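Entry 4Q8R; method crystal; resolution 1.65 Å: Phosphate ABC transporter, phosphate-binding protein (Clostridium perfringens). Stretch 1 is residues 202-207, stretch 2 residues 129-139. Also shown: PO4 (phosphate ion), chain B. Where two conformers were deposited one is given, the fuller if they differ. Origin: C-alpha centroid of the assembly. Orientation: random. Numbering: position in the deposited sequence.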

# COMPACT_ATOMS: atom_id res chain seq x y z
N TYR A 202 11.69 -2.81 -10.84
CA TYR A 202 10.66 -3.48 -10.04
C TYR A 202 9.31 -2.91 -10.42
O TYR A 202 9.07 -1.74 -10.21
CB TYR A 202 10.91 -3.32 -8.51
CG TYR A 202 9.97 -4.22 -7.69
CD1 TYR A 202 10.27 -5.54 -7.42
CD2 TYR A 202 8.72 -3.72 -7.24
CE1 TYR A 202 9.38 -6.34 -6.74
CE2 TYR A 202 7.84 -4.51 -6.49
CZ TYR A 202 8.18 -5.82 -6.25
OH TYR A 202 7.32 -6.62 -5.54
N LYS A 203 8.39 -3.75 -10.93
CA LYS A 203 7.29 -3.29 -11.70
C LYS A 203 6.04 -3.02 -10.88
O LYS A 203 5.09 -2.41 -11.39
CB LYS A 203 6.99 -4.36 -12.80
CG LYS A 203 8.02 -4.46 -13.94
CD LYS A 203 8.29 -3.10 -14.61
CE LYS A 203 9.38 -3.20 -15.65
NZ LYS A 203 9.97 -1.87 -15.95
N VAL A 204 6.00 -3.46 -9.64
CA VAL A 204 4.77 -3.34 -8.88
C VAL A 204 4.90 -2.17 -7.89
O VAL A 204 5.51 -2.28 -6.81
CB VAL A 204 4.38 -4.63 -8.15
CG1 VAL A 204 2.86 -4.62 -7.87
CG2 VAL A 204 4.70 -5.90 -8.96
N SER A 205 4.30 -1.05 -8.25
CA SER A 205 4.42 0.16 -7.46
C SER A 205 3.27 1.11 -7.72
O SER A 205 2.56 0.96 -8.71
CB SER A 205 5.78 0.84 -7.78
OG SER A 205 5.83 1.33 -9.09
N ARG A 206 3.13 2.12 -6.87
CA ARG A 206 1.98 3.00 -6.93
C ARG A 206 2.27 4.29 -6.12
O ARG A 206 3.20 4.30 -5.29
CB ARG A 206 0.68 2.29 -6.47
CG ARG A 206 0.85 1.30 -5.34
CD ARG A 206 1.15 2.04 -4.03
NE ARG A 206 1.34 1.17 -2.89
CZ ARG A 206 0.37 0.54 -2.25
NH1 ARG A 206 0.68 -0.21 -1.23
NH2 ARG A 206 -0.91 0.63 -2.68
N PRO A 207 1.54 5.37 -6.40
CA PRO A 207 1.73 6.59 -5.56
C PRO A 207 1.05 6.50 -4.20
O PRO A 207 0.05 5.77 -4.01
CB PRO A 207 1.04 7.68 -6.39
CG PRO A 207 -0.13 6.94 -7.06
CD PRO A 207 0.54 5.60 -7.45
P PO4 B . -4.61 0.42 1.45
O1 PO4 B . -5.67 1.29 0.76
O2 PO4 B . -4.98 0.14 2.90
O3 PO4 B . -4.33 -0.83 0.63
O4 PO4 B . -3.26 1.22 1.41
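Stretch 2, residues 129-139: SGTRDAFQEIV

The most unusual feature of this contact is a single hydroxyl shared between an arginine and a phosphate ion. Thr-131 OG1 accepts two hydrogen bonds from the guanidinium of Arg-206, from NH1 at 3.1 Å and from NH2 at 3.2 Å. The same Thr-131 OG1 donates to PO4 O3 at 2.6 Å. The hydroxyl therefore links the strand residue to the anion, and it lies near the plane of the guanidinium, at its edge.

Stretch 2 is helical from Gly-130 to Val-139. Its backbone is held by regular i to i+4 bonds, from Asp-133 N to Ser-129 O at 3.1 Å through to Val-139 N to Phe-135 O at 2.9 Å. Ser-129 is the N-cap; its OG accepts from Arg-132 N at 3.0 Å. In stretch 1, Tyr-202 to Val-204 are loop or turn. Ser-205 to Pro-207 are extended and form a strand that continues later in the chain.

The helix crosses the strand obliquely. The angle between their N-to-C directions is 133°, nearer antiparallel than parallel. The axes approach to 8.7 Å. The register runs accordingly: Val-204 CA is 6.4 Å from Ile-138 CA, and Arg-206 CA is 6.7 Å from Ala-134 CA. Later residues of stretch 1 thus meet earlier residues of the helix. Ala-134 and Ile-138 are one helical turn apart, and the CA-to-CB bonds of both point toward stretch 1.

Ile-138 packs at the loop end. Its CD1 lies 3.4 Å from Ser-205 O and 4.1 Å from Val-204 CG1, while its CG2 is 3.7 Å from Lys-203 O. Much of this packing is thus against backbone. The CA-to-CB bond of Ser-205 points away from the helix, and the end of Lys-203 leads away too.

The CA-to-CB bond of Arg-206 points toward the helix. Its CG rests 3.8 Å from Ala-134 CB. The side chain then reaches the first turn of the helix. Arg-206 NH2 lies 3.8 Å from Gly-130 C. Arg-206 NH2 and Thr-131 N are 3.5 Å apart but are both donors, so no bond forms between them.

That backbone amide serves the phosphate instead. Thr-131 N donates to PO4 O3 at 3.0 Å, and Gly-130 N donates to PO4 O1 at 2.8 Å. Ser-129 OG also donates to PO4 O3, at 2.7 Å. The anion sits at the helix N-terminus, where free amides favour negative charge. Phosphate here fits the entry's name, a phosphate-binding protein.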

# COMPACT_ATOMS: atom_id res chain seq x y z
N SER A 129 -9.37 -1.54 -0.82
CA SER A 129 -7.93 -1.35 -0.60
C SER A 129 -7.29 -0.74 -1.87
O SER A 129 -7.43 -1.27 -2.99
CB SER A 129 -7.26 -2.71 -0.28
OG SER A 129 -5.88 -2.73 -0.46
N GLY A 130 -6.45 0.29 -1.69
CA GLY A 130 -5.72 0.82 -2.78
C GLY A 130 -4.62 -0.16 -3.28
O GLY A 130 -4.33 -0.24 -4.50
N THR A 131 -4.01 -0.89 -2.34
CA THR A 131 -3.01 -1.90 -2.69
C THR A 131 -3.63 -2.98 -3.57
O THR A 131 -3.06 -3.36 -4.59
CB THR A 131 -2.38 -2.48 -1.43
OG1 THR A 131 -2.06 -1.41 -0.53
CG2 THR A 131 -1.16 -3.37 -1.76
N ARG A 132 -4.85 -3.42 -3.20
CA ARG A 132 -5.53 -4.43 -4.02
C ARG A 132 -5.78 -3.90 -5.45
O ARG A 132 -5.52 -4.57 -6.46
CB ARG A 132 -6.83 -4.84 -3.39
CG ARG A 132 -7.68 -5.79 -4.24
CD ARG A 132 -8.72 -6.46 -3.41
NE ARG A 132 -9.64 -7.24 -4.28
CZ ARG A 132 -10.69 -7.92 -3.86
NH1 ARG A 132 -10.99 -7.97 -2.59
NH2 ARG A 132 -11.50 -8.49 -4.74
N ASP A 133 -6.26 -2.65 -5.56
CA ASP A 133 -6.52 -2.06 -6.84
C ASP A 133 -5.28 -2.01 -7.74
O ASP A 133 -5.27 -2.41 -8.91
CB ASP A 133 -7.11 -0.68 -6.65
CG ASP A 133 -7.35 0.05 -7.96
OD1 ASP A 133 -6.47 0.74 -8.51
OD2 ASP A 133 -8.47 -0.07 -8.43
N ALA A 134 -4.19 -1.46 -7.18
CA ALA A 134 -2.95 -1.35 -7.93
C ALA A 134 -2.34 -2.69 -8.27
O ALA A 134 -1.91 -2.91 -9.38
CB ALA A 134 -1.93 -0.55 -7.12
N PHE A 135 -2.37 -3.60 -7.31
CA PHE A 135 -1.86 -4.94 -7.55
C PHE A 135 -2.59 -5.63 -8.68
O PHE A 135 -1.98 -6.19 -9.60
CB PHE A 135 -2.05 -5.77 -6.25
CG PHE A 135 -1.62 -7.21 -6.36
CD1 PHE A 135 -0.26 -7.55 -6.20
CD2 PHE A 135 -2.52 -8.22 -6.55
CE1 PHE A 135 0.19 -8.84 -6.29
CE2 PHE A 135 -2.09 -9.56 -6.63
CZ PHE A 135 -0.74 -9.88 -6.50
N GLN A 136 -3.91 -5.57 -8.65
CA GLN A 136 -4.69 -6.23 -9.70
C GLN A 136 -4.49 -5.65 -11.07
O GLN A 136 -4.35 -6.36 -12.06
CB GLN A 136 -6.18 -6.26 -9.32
CG GLN A 136 -6.43 -7.13 -8.12
CD GLN A 136 -7.85 -7.19 -7.62
OE1 GLN A 136 -8.18 -8.01 -6.77
NE2 GLN A 136 -8.66 -6.21 -8.02
N GLU A 137 -4.35 -4.33 -11.13
CA GLU A 137 -4.07 -3.60 -12.35
C GLU A 137 -2.74 -3.99 -12.95
O GLU A 137 -2.62 -4.22 -14.13
CB GLU A 137 -4.12 -2.07 -12.09
CG GLU A 137 -4.02 -1.27 -13.39
CD GLU A 137 -4.36 0.21 -13.27
OE1 GLU A 137 -3.84 0.98 -14.09
OE2 GLU A 137 -5.15 0.59 -12.38
N ILE A 138 -1.71 -4.06 -12.12
CA ILE A 138 -0.37 -4.34 -12.62
C ILE A 138 -0.16 -5.81 -12.99
O ILE A 138 0.37 -6.12 -14.07
CB ILE A 138 0.70 -3.91 -11.62
CG1 ILE A 138 0.64 -2.38 -11.53
CG2 ILE A 138 2.09 -4.40 -12.07
CD1 ILE A 138 1.42 -1.75 -10.41
N VAL A 139 -0.63 -6.70 -12.10
CA VAL A 139 -0.58 -8.17 -12.34
C VAL A 139 -1.46 -8.54 -13.52
O VAL A 139 -1.10 -9.40 -14.32
CB VAL A 139 -0.92 -8.93 -11.05
CG1 VAL A 139 -1.04 -10.45 -11.29
CG2 VAL A 139 0.15 -8.61 -9.99